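Local coordinates for protein TetR family transcriptional regulator (Clostridium perfringens, PDB 6AZH) that probably binds DNA as a dimeric TetR-type transcriptional regulator, with a putative role in controlling fatty acid metabolism genes, at residues E76-E81 with I137-I142. Residues are numbered along the deposited sequence; the frame is centred on the assembly and turned at random.
Sequences EDEPIE and ISKKQI
Gln-141 OE1 takes one hydrogen bond across the contact, from the backbone N of Ile-80 at 3.0 Å, while its amide partner NE2 gives a second to Glu-78 OE1 at 2.9 Å, so two bonds to the same helix start fix the amide's rotation. Neither is straight: the Ile-80 N-H reaches OE1 from above the carbonyl plane, whereas NE2 meets the anti lone pair of the carboxylate close to its own amide plane, the carboxylate and amide planes standing 73° apart. Glu-78, the N-cap of helix 79-96, gets there by bending at chi2 (-62°), and Gln-141 by running extended beyond CG. The amide thus occupies a first-turn N-H of that helix. Gln-141 is presented by a Schellman motif that closes helix 113-138, with Lys-140 as the positive-phi C-prime residue; in this all-helical TetR-type C-terminal domain one helix end therefore meets another helix's beginning. Pro-79 CD lies 3.3 Å from Gln-141 OE1 and 3.6 Å from CD of Lys-139, whose chain crosses the ring while NZ pairs with Glu-135. CD1 of Ile-80 touches CD1 of Ile-142 at 4.1 Å, and these isoleucines pack on Val-190 and Ile-189, respectively, of the second subunit.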
ATOM      1  N   GLU A  76      13.353  -1.254 -27.826  1.00 29.13           N
ATOM      2  CA  GLU A  76      12.798  -0.503 -28.948  1.00 27.46           C
ATOM      3  C   GLU A  76      11.285  -0.665 -29.086  1.00 25.73           C
ATOM      4  O   GLU A  76      10.688  -0.008 -29.951  1.00 28.02           O
ATOM      5  CB  GLU A  76      13.499  -0.926 -30.245  1.00 27.56           C
ATOM      6  CG  GLU A  76      15.011  -0.784 -30.156  1.00 32.34           C
ATOM      7  CD  GLU A  76      15.718  -1.057 -31.470  1.00 47.66           C
ATOM      8  OE1 GLU A  76      15.278  -0.522 -32.512  1.00 50.47           O
ATOM      9  OE2 GLU A  76      16.721  -1.806 -31.458  1.00 54.35           O
ATOM     10  N   ASP A  77      10.670  -1.525 -28.267  1.00 26.36           N
ATOM     11  CA  ASP A  77       9.231  -1.779 -28.291  1.00 23.13           C
ATOM     12  C   ASP A  77       8.429  -0.488 -28.217  1.00 22.56           C
ATOM     13  O   ASP A  77       8.874   0.514 -27.654  1.00 22.05           O
ATOM     14  CB  ASP A  77       8.831  -2.678 -27.116  1.00 22.03           C
ATOM     15  CG  ASP A  77       9.526  -4.028 -27.146  1.00 28.79           C
ATOM     16  OD1 ASP A  77      10.729  -4.078 -27.495  1.00 26.36           O
ATOM     17  OD2 ASP A  77       8.865  -5.033 -26.820  1.00 32.60           O
ATOM     18  N   GLU A  78       7.233  -0.517 -28.815  1.00 21.08           N
ATOM     19  CA  GLU A  78       6.292   0.569 -28.627  1.00 19.53           C
ATOM     20  C   GLU A  78       6.003   0.739 -27.140  1.00 20.33           C
ATOM     21  O   GLU A  78       6.001  -0.238 -26.389  1.00 18.23           O
ATOM     22  CB  GLU A  78       4.986   0.296 -29.359  1.00 19.34           C
ATOM     23  CG  GLU A  78       5.164   0.251 -30.845  1.00 15.62           C
ATOM     24  CD  GLU A  78       5.648   1.563 -31.406  1.00 19.87           C
ATOM     25  OE1 GLU A  78       5.039   2.603 -31.092  1.00 19.67           O
ATOM     26  OE2 GLU A  78       6.640   1.554 -32.173  1.00 24.35           O
ATOM     27  N   PRO A  79       5.739   1.967 -26.699  1.00 18.81           N
ATOM     28  CA  PRO A  79       5.490   2.188 -25.263  1.00 18.52           C
ATOM     29  C   PRO A  79       4.365   1.338 -24.701  1.00 20.05           C
ATOM     30  O   PRO A  79       4.447   0.891 -23.548  1.00 17.57           O
ATOM     31  CB  PRO A  79       5.152   3.680 -25.205  1.00 21.32           C
ATOM     32  CG  PRO A  79       5.787   4.274 -26.406  1.00 25.96           C
ATOM     33  CD  PRO A  79       5.823   3.221 -27.463  1.00 20.14           C
ATOM     34  N   ILE A  80       3.289   1.120 -25.469  1.00 17.67           N
ATOM     35  CA  ILE A  80       2.188   0.307 -24.962  1.00 15.87           C
ATOM     36  C   ILE A  80       2.661  -1.113 -24.697  1.00 17.26           C
ATOM     37  O   ILE A  80       2.181  -1.778 -23.767  1.00 18.22           O
ATOM     38  CB  ILE A  80       0.988   0.342 -25.947  1.00 15.22           C
ATOM     39  CG1 ILE A  80      -0.193  -0.445 -25.379  1.00 19.05           C
ATOM     40  CG2 ILE A  80       1.379  -0.231 -27.301  1.00 18.77           C
ATOM     41  CD1 ILE A  80      -0.693   0.070 -24.038  1.00 18.73           C
ATOM     42  N   GLU A  81       3.612  -1.605 -25.498  1.00 17.06           N
ATOM     43  CA  GLU A  81       4.168  -2.922 -25.242  1.00 17.48           C
ATOM     44  C   GLU A  81       5.132  -2.888 -24.057  1.00 13.58           C
ATOM     45  O   GLU A  81       5.230  -3.872 -23.311  1.00 17.64           O
ATOM     46  CB  GLU A  81       4.861  -3.448 -26.501  1.00 17.03           C
ATOM     47  CG  GLU A  81       3.883  -3.691 -27.662  1.00 20.83           C
ATOM     48  CD  GLU A  81       2.775  -4.646 -27.260  1.00 21.33           C
ATOM     49  OE1 GLU A  81       3.104  -5.733 -26.736  1.00 23.39           O
ATOM     50  OE2 GLU A  81       1.580  -4.308 -27.449  1.00 22.03           O
ATOM     51  N   ILE A 137       1.871   8.518 -24.278  1.00 21.65           N
ATOM     52  CA  ILE A 137       0.910   9.572 -24.579  1.00 22.71           C
ATOM     53  C   ILE A 137       1.292  10.288 -25.871  1.00 24.49           C
ATOM     54  O   ILE A 137       0.440  10.542 -26.729  1.00 22.26           O
ATOM     55  CB  ILE A 137       0.797  10.538 -23.385  1.00 22.51           C
ATOM     56  CG1 ILE A 137       0.131   9.808 -22.215  1.00 24.77           C
ATOM     57  CG2 ILE A 137       0.001  11.765 -23.758  1.00 28.63           C
ATOM     58  CD1 ILE A 137       0.076  10.604 -20.933  1.00 30.96           C
ATOM     59  N   SER A 138       2.577  10.592 -26.049  1.00 23.15           N
ATOM     60  CA  SER A 138       2.981  11.272 -27.275  1.00 25.84           C
ATOM     61  C   SER A 138       2.699  10.415 -28.503  1.00 24.02           C
ATOM     62  O   SER A 138       2.388  10.945 -29.576  1.00 28.55           O
ATOM     63  CB  SER A 138       4.459  11.657 -27.198  1.00 30.78           C
ATOM     64  OG  SER A 138       5.289  10.565 -27.531  1.00 32.42           O
ATOM     65  N   LYS A 139       2.771   9.093 -28.374  1.00 23.77           N
ATOM     66  CA  LYS A 139       2.488   8.206 -29.494  1.00 21.43           C
ATOM     67  C   LYS A 139       1.014   7.839 -29.595  1.00 22.45           C
ATOM     68  O   LYS A 139       0.653   6.991 -30.419  1.00 22.95           O
ATOM     69  CB  LYS A 139       3.363   6.959 -29.399  1.00 22.23           C
ATOM     70  CG  LYS A 139       4.797   7.228 -29.853  1.00 25.12           C
ATOM     71  CD  LYS A 139       5.676   6.008 -29.758  1.00 25.05           C
ATOM     72  CE  LYS A 139       6.925   6.184 -30.593  1.00 33.01           C
ATOM     73  NZ  LYS A 139       8.173   5.985 -29.800  1.00 35.24           N
ATOM     74  N   LYS A 140       0.162   8.488 -28.795  1.00 22.79           N
ATOM     75  CA  LYS A 140      -1.289   8.288 -28.787  1.00 21.95           C
ATOM     76  C   LYS A 140      -1.666   6.830 -28.541  1.00 22.41           C
ATOM     77  O   LYS A 140      -2.653   6.324 -29.083  1.00 22.14           O
ATOM     78  CB  LYS A 140      -1.931   8.815 -30.075  1.00 22.71           C
ATOM     79  CG  LYS A 140      -1.674  10.291 -30.278  1.00 30.73           C
ATOM     80  CD  LYS A 140      -2.479  10.864 -31.430  1.00 33.34           C
ATOM     81  CE  LYS A 140      -2.152  12.334 -31.612  1.00 35.57           C
ATOM     82  NZ  LYS A 140      -1.993  13.001 -30.281  1.00 41.84           N
ATOM     83  N   GLN A 141      -0.898   6.155 -27.682  1.00 19.59           N
ATOM     84  CA  GLN A 141      -1.235   4.803 -27.266  1.00 18.14           C
ATOM     85  C   GLN A 141      -1.867   4.768 -25.889  1.00 20.59           C
ATOM     86  O   GLN A 141      -2.433   3.740 -25.515  1.00 20.34           O
ATOM     87  CB  GLN A 141       0.013   3.908 -27.288  1.00 18.24           C
ATOM     88  CG  GLN A 141       0.538   3.712 -28.711  1.00 18.96           C
ATOM     89  CD  GLN A 141       1.933   3.133 -28.781  1.00 20.79           C
ATOM     90  OE1 GLN A 141       2.594   2.914 -27.754  1.00 20.80           O
ATOM     91  NE2 GLN A 141       2.395   2.874 -30.004  1.00 19.50           N
ATOM     92  N   ILE A 142      -1.771   5.864 -25.141  1.00 20.40           N
ATOM     93  CA  ILE A 142      -2.385   6.021 -23.829  1.00 24.19           C
ATOM     94  C   ILE A 142      -3.094   7.368 -23.813  1.00 21.91           C
ATOM     95  O   ILE A 142      -2.609   8.334 -24.409  1.00 22.69           O
ATOM     96  CB  ILE A 142      -1.314   5.938 -22.716  1.00 23.36           C
ATOM     97  CG1 ILE A 142      -0.713   4.528 -22.661  1.00 24.12           C
ATOM     98  CG2 ILE A 142      -1.837   6.429 -21.345  1.00 27.49           C
ATOM     99  CD1 ILE A 142      -1.586   3.489 -22.049  1.00 25.41           C
TER